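PDB 2BEJ: segregation protein from Thermus thermophilus, which hydrolyses ATP, binds double-stranded DNA cooperatively as nucleoprotein filaments when ATP is present, and probably acts in chromosome partitioning. Local coordinates for the adenosine-5'-diphosphate site. Sequence-based numbering; all coordinates share one arbitrary frame.

The adenosine-5'-diphosphate site. Residues 16-22, 178, 206-209, 212-213, 216. With ADP (adenosine-5'-diphosphate), chain B; MG (magnesium ion), chain C.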
ATOM      1  N   GLY A  16       6.754  23.464   4.196  1.00 61.72           N
ATOM      2  CA  GLY A  16       8.001  22.740   4.415  1.00 60.89           C
ATOM      3  C   GLY A  16       7.781  21.684   5.476  1.00 60.07           C
ATOM      4  O   GLY A  16       6.691  21.592   6.051  1.00 60.22           O
ATOM      5  N   GLY A  17       8.814  20.886   5.729  1.00 59.27           N
ATOM      6  CA  GLY A  17       8.804  19.905   6.821  1.00 58.41           C
ATOM      7  C   GLY A  17       7.857  18.732   6.635  1.00 57.53           C
ATOM      8  O   GLY A  17       7.560  18.013   7.591  1.00 58.02           O
ATOM      9  N   VAL A  18       7.410  18.530   5.398  1.00 56.18           N
ATOM     10  CA  VAL A  18       6.377  17.548   5.087  1.00 54.63           C
ATOM     11  C   VAL A  18       6.919  16.263   4.423  1.00 53.34           C
ATOM     12  O   VAL A  18       6.170  15.308   4.213  1.00 53.82           O
ATOM     13  CB  VAL A  18       5.270  18.164   4.210  1.00 54.76           C
ATOM     14  CG1 VAL A  18       4.370  19.082   5.023  1.00 54.85           C
ATOM     15  CG2 VAL A  18       5.884  18.905   3.064  1.00 55.06           C
ATOM     16  N   GLY A  19       8.210  16.243   4.100  1.00 51.61           N
ATOM     17  CA  GLY A  19       8.866  15.015   3.644  1.00 48.67           C
ATOM     18  C   GLY A  19       9.254  14.949   2.177  1.00 47.58           C
ATOM     19  O   GLY A  19       9.535  13.855   1.666  1.00 45.79           O
ATOM     20  N   LYS A  20       9.291  16.109   1.509  1.00 46.06           N
ATOM     21  CA  LYS A  20       9.728  16.212   0.109  1.00 45.75           C
ATOM     22  C   LYS A  20      11.155  15.699  -0.066  1.00 44.89           C
ATOM     23  O   LYS A  20      11.419  14.803  -0.873  1.00 44.20           O
ATOM     24  CB  LYS A  20       9.666  17.666  -0.396  1.00 45.79           C
ATOM     25  CG  LYS A  20       8.283  18.248  -0.610  1.00 46.31           C
ATOM     26  CD  LYS A  20       8.324  19.676  -1.207  1.00 46.99           C
ATOM     27  CE  LYS A  20       8.935  20.731  -0.263  1.00 47.76           C
ATOM     28  NZ  LYS A  20       8.170  20.900   1.020  1.00 48.52           N
ATOM     29  N   THR A  21      12.083  16.290   0.687  1.00 44.58           N
ATOM     30  CA  THR A  21      13.498  15.922   0.596  1.00 43.46           C
ATOM     31  C   THR A  21      13.712  14.442   0.964  1.00 43.41           C
ATOM     32  O   THR A  21      14.381  13.696   0.230  1.00 43.44           O
ATOM     33  CB  THR A  21      14.373  16.866   1.461  1.00 43.22           C
ATOM     34  OG1 THR A  21      14.318  18.195   0.915  1.00 42.66           O
ATOM     35  CG2 THR A  21      15.813  16.411   1.503  1.00 41.84           C
ATOM     36  N   THR A  22      13.132  14.020   2.085  1.00 42.80           N
ATOM     37  CA  THR A  22      13.205  12.606   2.519  1.00 42.09           C
ATOM     38  C   THR A  22      12.704  11.637   1.427  1.00 41.73           C
ATOM     39  O   THR A  22      13.296  10.566   1.182  1.00 41.39           O
ATOM     40  CB  THR A  22      12.436  12.393   3.854  1.00 42.47           C
ATOM     41  OG1 THR A  22      12.882  13.353   4.831  1.00 42.25           O
ATOM     42  CG2 THR A  22      12.640  10.958   4.410  1.00 42.07           C
ATOM     43  N   MET A 178       5.314  10.516   7.430  1.00 43.80           N
ATOM     44  CA  MET A 178       5.398  10.708   8.890  1.00 45.55           C
ATOM     45  C   MET A 178       4.117  10.279   9.600  1.00 44.36           C
ATOM     46  O   MET A 178       3.636  10.953  10.513  1.00 43.92           O
ATOM     47  CB  MET A 178       5.728  12.160   9.240  1.00 46.32           C
ATOM     48  CG  MET A 178       6.931  12.681   8.532  1.00 47.95           C
ATOM     49  SD  MET A 178       7.285  14.366   9.002  1.00 51.07           S
ATOM     50  CE  MET A 178       7.717  15.031   7.408  1.00 50.17           C
ATOM     51  N   ILE A 206       4.344   6.273   4.506  1.00 41.23           N
ATOM     52  CA  ILE A 206       5.650   6.330   5.142  1.00 41.46           C
ATOM     53  C   ILE A 206       5.481   6.578   6.651  1.00 42.13           C
ATOM     54  O   ILE A 206       4.967   7.623   7.050  1.00 42.70           O
ATOM     55  CB  ILE A 206       6.558   7.450   4.513  1.00 40.97           C
ATOM     56  CG1 ILE A 206       6.580   7.369   2.973  1.00 40.20           C
ATOM     57  CG2 ILE A 206       7.953   7.437   5.148  1.00 39.99           C
ATOM     58  CD1 ILE A 206       7.161   6.087   2.390  1.00 40.33           C
ATOM     59  N   PRO A 207       5.931   5.624   7.485  1.00 42.60           N
ATOM     60  CA  PRO A 207       5.812   5.750   8.935  1.00 42.89           C
ATOM     61  C   PRO A 207       6.741   6.825   9.473  1.00 43.43           C
ATOM     62  O   PRO A 207       7.840   7.026   8.945  1.00 43.42           O
ATOM     63  CB  PRO A 207       6.262   4.373   9.450  1.00 42.80           C
ATOM     64  CG  PRO A 207       7.199   3.869   8.374  1.00 42.90           C
ATOM     65  CD  PRO A 207       6.622   4.379   7.087  1.00 42.22           C
ATOM     66  N   ARG A 208       6.284   7.534  10.497  1.00 44.54           N
ATOM     67  CA  ARG A 208       7.191   8.339  11.306  1.00 45.24           C
ATOM     68  C   ARG A 208       8.097   7.349  12.030  1.00 45.37           C
ATOM     69  O   ARG A 208       7.621   6.451  12.738  1.00 44.72           O
ATOM     70  CB  ARG A 208       6.433   9.233  12.296  1.00 46.09           C
ATOM     71  CG  ARG A 208       7.342  10.158  13.136  1.00 48.38           C
ATOM     72  CD  ARG A 208       6.623  11.436  13.573  1.00 51.71           C
ATOM     73  NE  ARG A 208       7.559  12.547  13.789  1.00 55.37           N
ATOM     74  CZ  ARG A 208       7.758  13.560  12.939  1.00 57.03           C
ATOM     75  NH1 ARG A 208       7.083  13.633  11.796  1.00 58.23           N
ATOM     76  NH2 ARG A 208       8.636  14.518  13.233  1.00 58.00           N
ATOM     77  N   ASN A 209       9.403   7.512  11.826  1.00 45.41           N
ATOM     78  CA  ASN A 209      10.396   6.604  12.367  1.00 45.44           C
ATOM     79  C   ASN A 209      11.719   7.336  12.602  1.00 45.56           C
ATOM     80  O   ASN A 209      12.201   8.065  11.733  1.00 45.22           O
ATOM     81  CB  ASN A 209      10.578   5.415  11.422  1.00 45.37           C
ATOM     82  CG  ASN A 209      11.552   4.388  11.953  1.00 45.74           C
ATOM     83  OD1 ASN A 209      12.717   4.378  11.565  1.00 46.18           O
ATOM     84  ND2 ASN A 209      11.084   3.521  12.848  1.00 45.18           N
ATOM     85  N   LEU A 212      14.608   7.314   9.975  1.00 46.67           N
ATOM     86  CA  LEU A 212      14.427   8.236   8.844  1.00 46.78           C
ATOM     87  C   LEU A 212      14.857   9.656   9.192  1.00 46.90           C
ATOM     88  O   LEU A 212      15.494  10.326   8.381  1.00 47.15           O
ATOM     89  CB  LEU A 212      12.978   8.247   8.337  1.00 46.23           C
ATOM     90  CG  LEU A 212      12.529   7.137   7.375  1.00 46.74           C
ATOM     91  CD1 LEU A 212      11.011   7.116   7.265  1.00 46.05           C
ATOM     92  CD2 LEU A 212      13.166   7.282   5.989  1.00 47.05           C
ATOM     93  N   ALA A 213      14.498  10.110  10.390  1.00 47.21           N
ATOM     94  CA  ALA A 213      14.933  11.423  10.884  1.00 47.78           C
ATOM     95  C   ALA A 213      16.450  11.475  11.041  1.00 48.00           C
ATOM     96  O   ALA A 213      17.070  12.499  10.759  1.00 48.72           O
ATOM     97  CB  ALA A 213      14.249  11.753  12.201  1.00 47.59           C
ATOM     98  N   PRO A 216      19.654  11.784   7.340  1.00 47.58           N
ATOM     99  CA  PRO A 216      20.313  12.940   6.731  1.00 47.45           C
ATOM    100  C   PRO A 216      21.477  13.500   7.557  1.00 47.34           C
ATOM    101  O   PRO A 216      22.464  13.971   6.985  1.00 47.02           O
ATOM    102  CB  PRO A 216      19.190  13.983   6.636  1.00 47.41           C
ATOM    103  CG  PRO A 216      17.951  13.240   6.780  1.00 47.65           C
ATOM    104  CD  PRO A 216      18.245  12.081   7.656  1.00 47.76           C
TER
HETATM  105  PB  ADP B 500      10.583  18.937   3.359  1.00 36.35           P
HETATM  106  O1B ADP B 500      11.723  18.650   2.423  1.00 35.40           O
HETATM  107  O2B ADP B 500       9.214  18.718   2.763  1.00 35.50           O
HETATM  108  O3B ADP B 500      10.719  20.270   4.053  1.00 38.03           O
HETATM  109  PA  ADP B 500      11.989  16.937   4.880  1.00 37.69           P
HETATM  110  O1A ADP B 500      13.260  17.739   4.730  1.00 38.56           O
HETATM  111  O2A ADP B 500      11.908  15.662   4.082  1.00 39.18           O
HETATM  112  O3A ADP B 500      10.695  17.859   4.554  1.00 37.14           O
HETATM  113  O5' ADP B 500      11.721  16.579   6.403  1.00 38.60           O
HETATM  114  C5' ADP B 500      11.761  17.557   7.442  1.00 40.61           C
HETATM  115  C4' ADP B 500      12.311  16.869   8.688  1.00 41.38           C
HETATM  116  O4' ADP B 500      11.442  15.793   9.077  1.00 41.36           O
HETATM  117  C3' ADP B 500      13.668  16.252   8.394  1.00 42.34           C
HETATM  118  O3' ADP B 500      14.507  16.367   9.550  1.00 43.99           O
HETATM  119  C2' ADP B 500      13.374  14.786   8.178  1.00 41.86           C
HETATM  120  O2' ADP B 500      14.495  13.979   8.543  1.00 42.88           O
HETATM  121  C1' ADP B 500      12.146  14.540   9.042  1.00 41.07           C
HETATM  122  N9  ADP B 500      11.317  13.444   8.469  1.00 40.58           N
HETATM  123  C8  ADP B 500      10.861  13.351   7.201  1.00 40.59           C
HETATM  124  N7  ADP B 500      10.144  12.213   7.018  1.00 40.20           N
HETATM  125  C5  ADP B 500      10.129  11.557   8.191  1.00 40.08           C
HETATM  126  C6  ADP B 500       9.543  10.295   8.710  1.00 40.27           C
HETATM  127  N6  ADP B 500       8.810   9.479   7.915  1.00 40.45           N
HETATM  128  N1  ADP B 500       9.768   9.978  10.005  1.00 40.30           N
HETATM  129  C2  ADP B 500      10.488  10.774  10.823  1.00 40.67           C
HETATM  130  N3  ADP B 500      11.044  11.934  10.422  1.00 40.25           N
HETATM  131  C4  ADP B 500      10.900  12.375   9.144  1.00 40.37           C
HETATM  132 MG    MG C 501      13.076  19.788   1.158  1.00 34.90          MG
HETATM  133  O   HOH W   1      14.950  21.088   0.558  1.00 42.05           O
HETATM  134  O   HOH W   2      12.202  21.538   2.335  1.00 31.87           O
HETATM  135  O   HOH W   3      12.353  19.839  -0.622  1.00 36.42           O
HETATM  136  O   HOH W   4      13.952  19.786   2.935  1.00 27.90           O
HETATM  137  O   HOH W   5      14.901  12.412   6.490  1.00 62.51           O
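Beta-phosphate oxygen O2B of ADP is the best-held polar atom, accepting four hydrogen bonds: from the backbone N of Val18, Gly19 and Lys20 and from the Lys20 side-chain amine NZ. The Lys20 N bond is the straightest of the three backbone ones, at 157°. The Lys20 chain starts with CG anti to its carbonyl carbon, then bends at chi3 (-66°) and again at chi4, curling back so that NZ of Lys20 forms a salt bridge with ADP O2B at 3.0 Å. An alanine here removes NZ and its salt bridge, and would probably leave the beta-phosphate less well neutralised and O2B less firmly held. Gly16 to Thr22 belong to the P-loop (the Walker A motif), which runs into the N-terminus of helix 20-33, whose dipole is likely to add to the positive field. Thr21 works from two sides: its N donates to O1B, while its hydroxyl OG1, anti to the carbonyl carbon (chi1 -66°), binds MG at 2.0 Å. O1B of ADP and four waters are the other modelled ligands of a distorted six-coordinate ion. On the alpha-phosphate, ADP O2A is gripped by both N and OG1 of Thr22, the latter at 2.6 Å; a water also links OG1 to the ribose O2' and Leu212 O. Adenine is read through N6 and N1: ADP N6 donates to Pro207 O at 2.8 Å, from above the carbonyl plane, and Asn209 N donates to ADP N1 at 3.1 Å. Met178 lays CG over one face, 3.4 Å from ADP C5, with CE reaching towards C8; Leu212 CD1 packs 3.8 Å from ADP C6, opposite Met178. The pocket thus holds the ADP product of hydrolysis with magnesium, in the site where ATP binding enables dimerisation and DNA binding.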